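Local structure of cobalamin biosynthesis protein CobN (Mycobacterium tuberculosis, 7C6O) at residues 1065-1070 with 1116-1121; 696-701 with 1140-1145; 565-568 with 574-577; 561-566 with 598-603. The protein is the large, catalytic subunit of cobaltochelatase, the enzyme that inserts cobalt into the corrin ring during cobalamin biosynthesis. All blocks are in the same frame, centred on the assembly; numbering follows the deposited sequence.

Two pairs of contacts lie far apart in one long chain. Contacts 3 and 4 come first in sequence and share Pro565 and Gly566: the loop after strand 551-555 packs on helix 595-604 and then on the start of helix 576-581, centres about 9 Å apart, beside the mixed sheet containing strands 551-555, 586-591 and 608-612. Contact 1, at the sheet containing 1056-1061 and 1094-1099, is nested inside the long loop that contact 2 closes; their centres are about 10 Å apart, and Arg698 pairs with Asp1070. About 26 to 35 Å separates the centres of the two pairs, so each ties together a different region of the CobN/magnesium chelatase family fold.

Contact 1: 1065-1070 with 1116-1121; sequences EHDIAD and TRVFRA
Val1118, on helix 1111-1123, puts both its methyl groups against the loop 1065-1070, and the nonpolar part of the contact is built round this one side chain. Its CG1 stands anti to the backbone N (chi1 168°) and meets Ala1069 CB at 4.0 Å, while CG2 approaches Ile1068 CG1 at 4.2 Å. A branched, compact valine suits this place, since its two prongs reach different residues of the loop. Asp1067 also touches it: Asp1067 CB lies 3.8 Å from Val1118 CG2, and Asp1067 OD1 comes to 3.4 Å from Val1118 CG1, so the carboxylate rests on a methyl group that offers it no polar partner.

Within the loop, Asp1070 OD2 returns toward the chain, taking the N-H of Asp1067 at 3.2 Å from outside the carboxylate plane. Arg1122, further along the same helix, adds a link from helix to loop through salt bridges to Asp1067 OD1 and Asp1070 OD1, giving the two acids a shared positive partner. The Ala1069 N to Asp1067 OD1 bond (3.0 Å, on the oxygen's anti lone pair) makes an Asx turn, and the Asp1070 N to Asp1067 O bond (2.9 Å) closes a type I beta turn around it, in the connection that leads from strand 1056-1061 to helix 1072-1089 of a beta-alpha-beta crossover.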
loop_
_atom_site.group_PDB
_atom_site.type_symbol
_atom_site.label_atom_id
_atom_site.label_comp_id
_atom_site.label_asym_id
_atom_site.label_seq_id
_atom_site.Cartn_x
_atom_site.Cartn_y
_atom_site.Cartn_z
ATOM N N GLU A 1065 9.148 -5.354 -12.966
ATOM C CA GLU A 1065 8.592 -6.696 -12.819
ATOM C C GLU A 1065 7.333 -6.904 -13.652
ATOM O O GLU A 1065 7.015 -8.047 -13.998
ATOM C CB GLU A 1065 8.295 -6.975 -11.346
ATOM C CG GLU A 1065 9.538 -7.109 -10.466
ATOM C CD GLU A 1065 10.093 -5.774 -9.982
ATOM O OE1 GLU A 1065 9.679 -4.710 -10.496
ATOM O OE2 GLU A 1065 10.952 -5.792 -9.078
ATOM N N HIS A 1066 6.606 -5.837 -13.975
ATOM C CA HIS A 1066 5.439 -5.920 -14.841
ATOM C C HIS A 1066 5.435 -4.703 -15.754
ATOM O O HIS A 1066 6.186 -3.746 -15.546
ATOM C CB HIS A 1066 4.138 -5.998 -14.032
ATOM C CG HIS A 1066 3.817 -4.740 -13.287
ATOM N ND1 HIS A 1066 4.083 -4.580 -11.944
ATOM C CD2 HIS A 1066 3.255 -3.578 -13.699
ATOM C CE1 HIS A 1066 3.695 -3.377 -11.561
ATOM N NE2 HIS A 1066 3.193 -2.747 -12.608
ATOM N N ASP A 1067 4.576 -4.734 -16.772
ATOM C CA ASP A 1067 4.497 -3.638 -17.731
ATOM C C ASP A 1067 3.044 -3.203 -17.896
ATOM O O ASP A 1067 2.133 -3.729 -17.248
ATOM C CB ASP A 1067 5.132 -4.023 -19.079
ATOM C CG ASP A 1067 4.543 -5.289 -19.678
ATOM O OD1 ASP A 1067 3.308 -5.364 -19.853
ATOM O OD2 ASP A 1067 5.330 -6.209 -20.003
ATOM N N ILE A 1068 2.827 -2.223 -18.779
ATOM C CA ILE A 1068 1.509 -1.605 -18.896
ATOM C C ILE A 1068 0.477 -2.519 -19.533
ATOM O O ILE A 1068 -0.722 -2.215 -19.478
ATOM C CB ILE A 1068 1.580 -0.281 -19.685
ATOM C CG1 ILE A 1068 2.052 -0.525 -21.119
ATOM C CG2 ILE A 1068 2.492 0.705 -18.977
ATOM C CD1 ILE A 1068 1.837 0.668 -22.041
ATOM N N ALA A 1069 0.905 -3.626 -20.139
ATOM C CA ALA A 1069 -0.001 -4.648 -20.639
ATOM C C ALA A 1069 -0.106 -5.836 -19.690
ATOM O O ALA A 1069 -0.730 -6.843 -20.040
ATOM C CB ALA A 1069 0.444 -5.117 -22.027
ATOM N N ASP A 1070 0.492 -5.731 -18.497
ATOM C CA ASP A 1070 0.469 -6.777 -17.480
ATOM C C ASP A 1070 -0.535 -6.523 -16.369
ATOM O O ASP A 1070 -0.846 -7.452 -15.616
ATOM C CB ASP A 1070 1.853 -6.930 -16.833
ATOM C CG ASP A 1070 2.723 -7.916 -17.558
ATOM O OD1 ASP A 1070 2.166 -8.812 -18.225
ATOM O OD2 ASP A 1070 3.963 -7.798 -17.455
ATOM N N THR A 1116 4.178 -0.455 -28.300
ATOM C CA THR A 1116 4.924 -1.269 -29.257
ATOM C C THR A 1116 6.199 -1.830 -28.642
ATOM O O THR A 1116 6.607 -2.942 -28.989
ATOM C CB THR A 1116 5.253 -0.463 -30.516
ATOM O OG1 THR A 1116 6.052 0.676 -30.173
ATOM C CG2 THR A 1116 3.977 -0.000 -31.197
ATOM N N ARG A 1117 6.843 -1.082 -27.741
ATOM C CA ARG A 1117 8.006 -1.611 -27.034
ATOM C C ARG A 1117 7.631 -2.833 -26.206
ATOM O O ARG A 1117 8.301 -3.870 -26.267
ATOM C CB ARG A 1117 8.618 -0.531 -26.142
ATOM C CG ARG A 1117 9.545 0.432 -26.859
ATOM C CD ARG A 1117 9.847 1.630 -25.979
ATOM N NE ARG A 1117 10.855 2.509 -26.564
ATOM C CZ ARG A 1117 12.118 2.574 -26.153
ATOM N NH1 ARG A 1117 12.529 1.815 -25.146
ATOM N NH2 ARG A 1117 12.967 3.402 -26.742
ATOM N N VAL A 1118 6.557 -2.725 -25.420
ATOM C CA VAL A 1118 6.092 -3.859 -24.625
ATOM C C VAL A 1118 5.656 -4.999 -25.535
ATOM O O VAL A 1118 5.908 -6.177 -25.247
ATOM C CB VAL A 1118 4.958 -3.412 -23.681
ATOM C CG1 VAL A 1118 4.253 -4.609 -23.070
ATOM C CG2 VAL A 1118 5.511 -2.504 -22.591
ATOM N N PHE A 1119 5.019 -4.665 -26.662
ATOM C CA PHE A 1119 4.539 -5.690 -27.585
ATOM C C PHE A 1119 5.692 -6.532 -28.118
ATOM O O PHE A 1119 5.638 -7.767 -28.097
ATOM C CB PHE A 1119 3.768 -5.037 -28.735
ATOM C CG PHE A 1119 3.000 -6.012 -29.590
ATOM C CD1 PHE A 1119 1.748 -6.459 -29.201
ATOM C CD2 PHE A 1119 3.528 -6.474 -30.785
ATOM C CE1 PHE A 1119 1.037 -7.350 -29.985
ATOM C CE2 PHE A 1119 2.821 -7.363 -31.575
ATOM C CZ PHE A 1119 1.576 -7.801 -31.175
ATOM N N ARG A 1120 6.759 -5.881 -28.583
ATOM C CA ARG A 1120 7.862 -6.630 -29.177
ATOM C C ARG A 1120 8.786 -7.227 -28.122
ATOM O O ARG A 1120 9.249 -8.360 -28.279
ATOM C CB ARG A 1120 8.653 -5.736 -30.129
ATOM C CG ARG A 1120 7.879 -5.300 -31.358
ATOM C CD ARG A 1120 8.847 -4.883 -32.439
ATOM N NE ARG A 1120 8.211 -4.194 -33.556
ATOM C CZ ARG A 1120 7.844 -4.781 -34.689
ATOM N NH1 ARG A 1120 8.036 -6.082 -34.861
ATOM N NH2 ARG A 1120 7.285 -4.060 -35.652
ATOM N N ALA A 1121 9.075 -6.489 -27.044
ATOM C CA ALA A 1121 10.019 -6.991 -26.053
ATOM C C ALA A 1121 9.428 -8.074 -25.161
ATOM O O ALA A 1121 10.187 -8.858 -24.579
ATOM C CB ALA A 1121 10.547 -5.844 -25.182
#

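Contact 2: 696-701 with 1140-1145; sequences QIRDGL and AFEMAA
Arg698 starts with CG between its own backbone N and carbonyl carbon (chi1 65°), then runs extended to NE and carries its guanidinium toward Glu1142 on helix 1136-1157. Glu1142 bends at its second torsion (chi2 -67°), which turns the carboxylate aside from the line of CB and CG. Arg698 NH2 and Glu1142 OE1 are 3.9 Å apart, a long salt bridge. The two flat groups are turned 81° from each other and the oxygen lies well out of the guanidinium plane, so no N-H is aimed at it and the attraction is one of charge alone. Both residues were modelled in two conformers, so the link may hold only part of the time.

Leu701 supplies the nonpolar share of the contact: its CD1 approaches Glu1142 CG at 4.4 Å, a loose touch between a methyl and the acid's aliphatic part. Between arginine and leucine the chain turns at Asp699 and continues through an extended Gly700, whose backbone angles would press a side chain against the preceding carbonyl O and so call for glycine.

Each charged group has another partner: Glu1142 OE2 pairs with Lys1138 one helical turn earlier, and Arg698 NH1 with Asp1070 OD2, a pair modelled too close for its geometry to be trusted. Acids and bases would thus balance one another's buried charge, the link between strand 696-698 and the helix contributing a weak, orientation-tolerant attraction.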
loop_
_atom_site.group_PDB
_atom_site.type_symbol
_atom_site.label_atom_id
_atom_site.label_comp_id
_atom_site.label_asym_id
_atom_site.label_seq_id
_atom_site.Cartn_x
_atom_site.Cartn_y
_atom_site.Cartn_z
ATOM N N GLN A 696 14.845 -5.664 -19.037
ATOM C CA GLN A 696 14.550 -6.873 -18.281
ATOM C C GLN A 696 13.070 -7.212 -18.400
ATOM O O GLN A 696 12.211 -6.339 -18.244
ATOM C CB GLN A 696 14.931 -6.690 -16.812
ATOM C CG GLN A 696 16.424 -6.552 -16.563
ATOM C CD GLN A 696 17.165 -7.863 -16.742
ATOM O OE1 GLN A 696 18.334 -7.882 -17.126
ATOM N NE2 GLN A 696 16.488 -8.966 -16.455
ATOM N N ILE A 697 12.773 -8.480 -18.679
ATOM C CA ILE A 697 11.405 -8.979 -18.697
ATOM C C ILE A 697 11.359 -10.244 -17.853
ATOM O O ILE A 697 12.386 -10.856 -17.552
ATOM C CB ILE A 697 10.890 -9.276 -20.122
ATOM C CG1 ILE A 697 11.727 -10.382 -20.764
ATOM C CG2 ILE A 697 10.907 -8.016 -20.977
ATOM C CD1 ILE A 697 11.199 -10.849 -22.107
ATOM N N ARG A 698 10.153 -10.636 -17.456
ATOM C CA ARG A 698 10.041 -11.851 -16.664
ATOM C C ARG A 698 10.299 -13.074 -17.536
ATOM O O ARG A 698 9.924 -13.116 -18.711
ATOM C CB ARG A 698 8.678 -11.940 -15.982
ATOM C CG ARG A 698 7.478 -12.078 -16.891
ATOM C CD ARG A 698 6.226 -12.100 -16.026
ATOM N NE ARG A 698 4.978 -12.108 -16.783
ATOM C CZ ARG A 698 4.444 -11.030 -17.347
ATOM N NH1 ARG A 698 5.068 -9.863 -17.263
ATOM N NH2 ARG A 698 3.294 -11.120 -18.003
ATOM N N ASP A 699 10.973 -14.058 -16.950
ATOM C CA ASP A 699 11.431 -15.270 -17.617
ATOM C C ASP A 699 10.835 -16.496 -16.938
ATOM O O ASP A 699 11.464 -17.552 -16.835
ATOM C CB ASP A 699 12.956 -15.328 -17.635
ATOM C CG ASP A 699 13.487 -16.361 -18.602
ATOM O OD1 ASP A 699 12.938 -16.464 -19.719
ATOM O OD2 ASP A 699 14.452 -17.066 -18.245
ATOM N N GLY A 700 9.604 -16.356 -16.473
ATOM C CA GLY A 700 8.897 -17.361 -15.716
ATOM C C GLY A 700 8.039 -16.692 -14.664
ATOM O O GLY A 700 7.853 -15.476 -14.666
ATOM N N LEU A 701 7.502 -17.505 -13.760
ATOM C CA LEU A 701 6.715 -17.011 -12.641
ATOM C C LEU A 701 7.310 -17.553 -11.352
ATOM O O LEU A 701 7.912 -18.628 -11.335
ATOM C CB LEU A 701 5.243 -17.425 -12.754
ATOM C CG LEU A 701 4.499 -16.935 -13.998
ATOM C CD1 LEU A 701 3.101 -17.526 -14.055
ATOM C CD2 LEU A 701 4.441 -15.419 -14.008
ATOM N N ALA A 1140 -0.775 -19.593 -19.003
ATOM C CA ALA A 1140 -1.823 -19.318 -19.980
ATOM C C ALA A 1140 -2.694 -18.150 -19.538
ATOM O O ALA A 1140 -3.121 -17.335 -20.365
ATOM C CB ALA A 1140 -2.671 -20.570 -20.192
ATOM N N PHE A 1141 -2.968 -18.063 -18.233
ATOM C CA PHE A 1141 -3.722 -16.942 -17.679
ATOM C C PHE A 1141 -3.058 -15.611 -18.012
ATOM O O PHE A 1141 -3.735 -14.645 -18.383
ATOM C CB PHE A 1141 -3.849 -17.127 -16.163
ATOM C CG PHE A 1141 -4.595 -16.024 -15.457
ATOM C CD1 PHE A 1141 -3.966 -14.833 -15.128
ATOM C CD2 PHE A 1141 -5.917 -16.200 -15.080
ATOM C CE1 PHE A 1141 -4.648 -13.826 -14.470
ATOM C CE2 PHE A 1141 -6.603 -15.199 -14.417
ATOM C CZ PHE A 1141 -5.966 -14.011 -14.112
ATOM N N GLU A 1142 -1.733 -15.533 -17.872
ATOM C CA GLU A 1142 -1.034 -14.275 -18.118
ATOM C C GLU A 1142 -1.105 -13.875 -19.587
ATOM O O GLU A 1142 -1.175 -12.684 -19.907
ATOM C CB GLU A 1142 0.420 -14.384 -17.658
ATOM C CG GLU A 1142 0.582 -14.592 -16.159
ATOM C CD GLU A 1142 0.137 -13.388 -15.348
ATOM O OE1 GLU A 1142 0.171 -12.260 -15.884
ATOM O OE2 GLU A 1142 -0.250 -13.571 -14.173
ATOM N N MET A 1143 -1.076 -14.855 -20.495
ATOM C CA MET A 1143 -1.243 -14.533 -21.908
ATOM C C MET A 1143 -2.627 -13.956 -22.172
ATOM O O MET A 1143 -2.768 -12.952 -22.883
ATOM C CB MET A 1143 -1.005 -15.775 -22.769
ATOM C CG MET A 1143 0.428 -16.277 -22.759
ATOM S SD MET A 1143 0.615 -17.758 -23.776
ATOM C CE MET A 1143 2.344 -18.134 -23.536
ATOM N N ALA A 1144 -3.662 -14.568 -21.591
ATOM C CA ALA A 1144 -5.024 -14.090 -21.807
ATOM C C ALA A 1144 -5.236 -12.712 -21.195
ATOM O O ALA A 1144 -5.935 -11.874 -21.774
ATOM C CB ALA A 1144 -6.030 -15.087 -21.233
ATOM N N ALA A 1145 -4.656 -12.466 -20.018
ATOM C CA ALA A 1145 -4.787 -11.151 -19.401
ATOM C C ALA A 1145 -4.139 -10.079 -20.263
ATOM O O ALA A 1145 -4.664 -8.967 -20.385
ATOM C CB ALA A 1145 -4.172 -11.157 -18.002
#

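Contact 3: 565-568 with 574-577; sequences PGKT and SCGP
Gly576 N, at the start of helix 576-581, donates to Pro565 O at 3.2 Å, so a carbonyl of the preceding loop takes up a first-turn helix N-H. Cys575 holds the N-cap position just before it. The carbonyl points nearly straight at its donor (C=O...N 165°), although the N-H itself is bent. A second bond runs the other way: Lys567 N gives its hydrogen to Cys575 SG at 3.4 Å, linear at 179°. With chi1 at -67° the sulfur sits beside the backbone N of Cys575 and faces the loop, where the buried thiol is a soft acceptor for a main-chain N-H.

Packing surrounds these two bonds. Lys567 CG passes 3.7 Å from Cys575 SG, so the first methylenes of the lysine lie against the sulfur while its NZ goes on to the carbonyls of Asn299 and Trp296. At Gly566 a CB would point toward Cys575 and crowd its CB, so glycine suits the place, and Gly566 CA comes to 4.0 Å from Cys575 SG. Pro577 belongs to the helix's first turn, where proline fits because no backbone N-H is needed; its CD lies 3.6 Å from Pro565 O, the oxygen that Gly576 N binds.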
loop_
_atom_site.group_PDB
_atom_site.type_symbol
_atom_site.label_atom_id
_atom_site.label_comp_id
_atom_site.label_asym_id
_atom_site.label_seq_id
_atom_site.Cartn_x
_atom_site.Cartn_y
_atom_site.Cartn_z
ATOM N N PRO A 565 -16.285 -1.572 0.152
ATOM C CA PRO A 565 -16.597 -0.239 0.678
ATOM C C PRO A 565 -16.582 -0.211 2.199
ATOM O O PRO A 565 -16.956 -1.177 2.871
ATOM C CB PRO A 565 -18.001 0.044 0.126
ATOM C CG PRO A 565 -18.087 -0.791 -1.104
ATOM C CD PRO A 565 -17.311 -2.045 -0.793
ATOM N N GLY A 566 -16.138 0.917 2.728
ATOM C CA GLY A 566 -16.003 1.096 4.158
ATOM C C GLY A 566 -15.065 2.257 4.427
ATOM O O GLY A 566 -14.682 2.992 3.518
ATOM N N LYS A 567 -14.697 2.400 5.698
ATOM C CA LYS A 567 -13.771 3.461 6.063
ATOM C C LYS A 567 -12.388 3.202 5.465
ATOM O O LYS A 567 -12.026 2.069 5.126
ATOM C CB LYS A 567 -13.671 3.594 7.583
ATOM C CG LYS A 567 -15.000 3.903 8.258
ATOM C CD LYS A 567 -14.820 4.227 9.733
ATOM C CE LYS A 567 -16.163 4.293 10.444
ATOM N NZ LYS A 567 -17.117 5.224 9.773
ATOM N N THR A 568 -11.617 4.286 5.332
ATOM C CA THR A 568 -10.244 4.197 4.838
ATOM C C THR A 568 -9.434 3.184 5.638
ATOM O O THR A 568 -8.767 2.308 5.074
ATOM C CB THR A 568 -9.585 5.573 4.912
ATOM O OG1 THR A 568 -9.670 6.060 6.259
ATOM C CG2 THR A 568 -10.285 6.558 3.988
ATOM N N SER A 574 -19.844 -1.488 10.664
ATOM C CA SER A 574 -20.626 -1.324 9.449
ATOM C C SER A 574 -19.772 -1.379 8.190
ATOM O O SER A 574 -20.301 -1.190 7.090
ATOM C CB SER A 574 -21.411 -0.008 9.494
ATOM O OG SER A 574 -20.547 1.109 9.440
ATOM N N CYS A 575 -18.474 -1.642 8.323
ATOM C CA CYS A 575 -17.574 -1.720 7.181
ATOM C C CYS A 575 -17.610 -3.121 6.584
ATOM O O CYS A 575 -17.508 -4.116 7.310
ATOM C CB CYS A 575 -16.147 -1.358 7.591
ATOM S SG CYS A 575 -15.923 0.361 8.082
ATOM N N GLY A 576 -17.749 -3.187 5.261
ATOM C CA GLY A 576 -17.807 -4.437 4.537
ATOM C C GLY A 576 -16.732 -5.446 4.897
ATOM O O GLY A 576 -17.031 -6.606 5.198
ATOM N N PRO A 577 -15.459 -5.038 4.853
ATOM C CA PRO A 577 -14.391 -5.982 5.219
ATOM C C PRO A 577 -14.521 -6.529 6.625
ATOM O O PRO A 577 -14.134 -7.678 6.871
ATOM C CB PRO A 577 -13.114 -5.145 5.057
ATOM C CG PRO A 577 -13.475 -4.110 4.056
ATOM C CD PRO A 577 -14.911 -3.774 4.326
#

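Contact 4: 561-566 with 598-603; sequences LEWLPG and GTQAKR
Glu562 and Trp563 belong to a short 3-10 turn in the loop after strand 551-555 and pack against Gln600 and Ala601 on helix 595-604. The main feature is a CH-pi contact: Gln600 CG lies over one face of the tryptophan, 3.6 Å from the centroid of the six-membered ring and only 8° from its normal. Gln600 CB extends the cover to Trp563 CZ2 at 3.6 Å. With CG anti to its backbone N (chi1 -167°) and a bend at the next torsion, the glutamine lays its methylenes on the indole and turns its amide 62° from the ring plane. Gln600 NE2 passes 3.5 Å from Trp563 CZ3 and donates beyond it to Asp946, so a nonpolar middle and a polar end suit the spot.

Glu562 packs its CB and CG on the backbone of helix 595-604 at Ala601. Its CB is 3.8 Å from Ala601 CA, a close approach the small alanine permits, and Glu562 OE2 lies 3.9 Å from Ala601 CB while bonding to Tyr588. Glu562 O rests 3.5 Å from Gln600 CG and also accepts from Arg604. The loop is thus packed onto the helix of the neighbouring beta-alpha-beta crossover, which joins parallel strands 586-591 and 608-612.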
loop_
_atom_site.group_PDB
_atom_site.type_symbol
_atom_site.label_atom_id
_atom_site.label_comp_id
_atom_site.label_asym_id
_atom_site.label_seq_id
_atom_site.Cartn_x
_atom_site.Cartn_y
_atom_site.Cartn_z
ATOM N N LEU A 561 -11.632 -8.566 -0.773
ATOM C CA LEU A 561 -12.197 -8.300 0.549
ATOM C C LEU A 561 -11.655 -6.999 1.131
ATOM O O LEU A 561 -12.418 -6.166 1.635
ATOM C CB LEU A 561 -11.919 -9.471 1.494
ATOM C CG LEU A 561 -12.564 -9.348 2.880
ATOM C CD1 LEU A 561 -13.084 -10.693 3.359
ATOM C CD2 LEU A 561 -11.592 -8.764 3.901
ATOM N N GLU A 562 -10.335 -6.806 1.069
ATOM C CA GLU A 562 -9.747 -5.591 1.622
ATOM C C GLU A 562 -10.036 -4.356 0.778
ATOM O O GLU A 562 -9.571 -3.267 1.131
ATOM C CB GLU A 562 -8.234 -5.767 1.800
ATOM C CG GLU A 562 -7.435 -5.944 0.508
ATOM C CD GLU A 562 -7.332 -7.395 0.050
ATOM O OE1 GLU A 562 -8.257 -8.189 0.326
ATOM O OE2 GLU A 562 -6.316 -7.743 -0.591
ATOM N N TRP A 563 -10.798 -4.491 -0.310
ATOM C CA TRP A 563 -11.175 -3.360 -1.146
ATOM C C TRP A 563 -12.677 -3.103 -1.131
ATOM O O TRP A 563 -13.163 -2.296 -1.930
ATOM C CB TRP A 563 -10.683 -3.579 -2.579
ATOM C CG TRP A 563 -9.194 -3.701 -2.649
ATOM C CD1 TRP A 563 -8.463 -4.855 -2.630
ATOM C CD2 TRP A 563 -8.249 -2.627 -2.715
ATOM N NE1 TRP A 563 -7.119 -4.563 -2.692
ATOM C CE2 TRP A 563 -6.963 -3.203 -2.744
ATOM C CE3 TRP A 563 -8.365 -1.234 -2.755
ATOM C CZ2 TRP A 563 -5.801 -2.435 -2.814
ATOM C CZ3 TRP A 563 -7.210 -0.472 -2.826
ATOM C CH2 TRP A 563 -5.945 -1.076 -2.854
ATOM N N LEU A 564 -13.418 -3.764 -0.244
ATOM C CA LEU A 564 -14.846 -3.534 -0.129
ATOM C C LEU A 564 -15.115 -2.144 0.444
ATOM O O LEU A 564 -14.271 -1.575 1.143
ATOM C CB LEU A 564 -15.487 -4.599 0.759
ATOM C CG LEU A 564 -15.513 -6.036 0.235
ATOM C CD1 LEU A 564 -16.147 -6.952 1.268
ATOM C CD2 LEU A 564 -16.257 -6.118 -1.091
ATOM N N PRO A 565 -16.285 -1.572 0.152
ATOM C CA PRO A 565 -16.597 -0.239 0.678
ATOM C C PRO A 565 -16.582 -0.211 2.199
ATOM O O PRO A 565 -16.956 -1.177 2.871
ATOM C CB PRO A 565 -18.001 0.044 0.126
ATOM C CG PRO A 565 -18.087 -0.791 -1.104
ATOM C CD PRO A 565 -17.311 -2.045 -0.793
ATOM N N GLY A 566 -16.138 0.917 2.728
ATOM C CA GLY A 566 -16.003 1.096 4.158
ATOM C C GLY A 566 -15.065 2.257 4.427
ATOM O O GLY A 566 -14.682 2.992 3.518
ATOM N N GLY A 598 -0.430 -4.624 -0.830
ATOM C CA GLY A 598 -0.236 -5.408 0.379
ATOM C C GLY A 598 -0.599 -4.630 1.628
ATOM O O GLY A 598 -1.183 -5.179 2.568
ATOM N N THR A 599 -0.266 -3.339 1.647
ATOM C CA THR A 599 -0.572 -2.496 2.796
ATOM C C THR A 599 -2.076 -2.380 3.017
ATOM O O THR A 599 -2.541 -2.334 4.164
ATOM C CB THR A 599 0.061 -1.117 2.592
ATOM O OG1 THR A 599 1.486 -1.257 2.528
ATOM C CG2 THR A 599 -0.295 -0.182 3.723
ATOM N N GLN A 600 -2.856 -2.348 1.934
ATOM C CA GLN A 600 -4.304 -2.246 2.083
ATOM C C GLN A 600 -4.866 -3.469 2.795
ATOM O O GLN A 600 -5.779 -3.351 3.621
ATOM C CB GLN A 600 -4.970 -2.064 0.717
ATOM C CG GLN A 600 -6.443 -1.642 0.789
ATOM C CD GLN A 600 -6.634 -0.212 1.290
ATOM O OE1 GLN A 600 -6.120 0.170 2.343
ATOM N NE2 GLN A 600 -7.383 0.580 0.536
ATOM N N ALA A 601 -4.325 -4.651 2.498
ATOM C CA ALA A 601 -4.741 -5.849 3.217
ATOM C C ALA A 601 -4.316 -5.788 4.680
ATOM O O ALA A 601 -5.063 -6.221 5.565
ATOM C CB ALA A 601 -4.168 -7.093 2.539
ATOM N N LYS A 602 -3.121 -5.250 4.952
ATOM C CA LYS A 602 -2.662 -5.111 6.333
ATOM C C LYS A 602 -3.606 -4.242 7.151
ATOM O O LYS A 602 -3.860 -4.522 8.328
ATOM C CB LYS A 602 -1.255 -4.508 6.372
ATOM C CG LYS A 602 -0.149 -5.382 5.800
ATOM C CD LYS A 602 1.149 -4.586 5.659
ATOM C CE LYS A 602 1.779 -4.261 7.008
ATOM N NZ LYS A 602 2.446 -5.450 7.615
ATOM N N ARG A 603 -4.133 -3.179 6.545
ATOM C CA ARG A 603 -4.844 -2.146 7.286
ATOM C C ARG A 603 -6.355 -2.310 7.284
ATOM O O ARG A 603 -7.002 -1.923 8.263
ATOM C CB ARG A 603 -4.482 -0.764 6.732
ATOM C CG ARG A 603 -2.994 -0.476 6.814
ATOM C CD ARG A 603 -2.631 0.901 6.283
ATOM N NE ARG A 603 -1.199 1.144 6.440
ATOM C CZ ARG A 603 -0.574 2.257 6.067
ATOM N NH1 ARG A 603 -1.250 3.254 5.508
ATOM N NH2 ARG A 603 0.733 2.367 6.252
#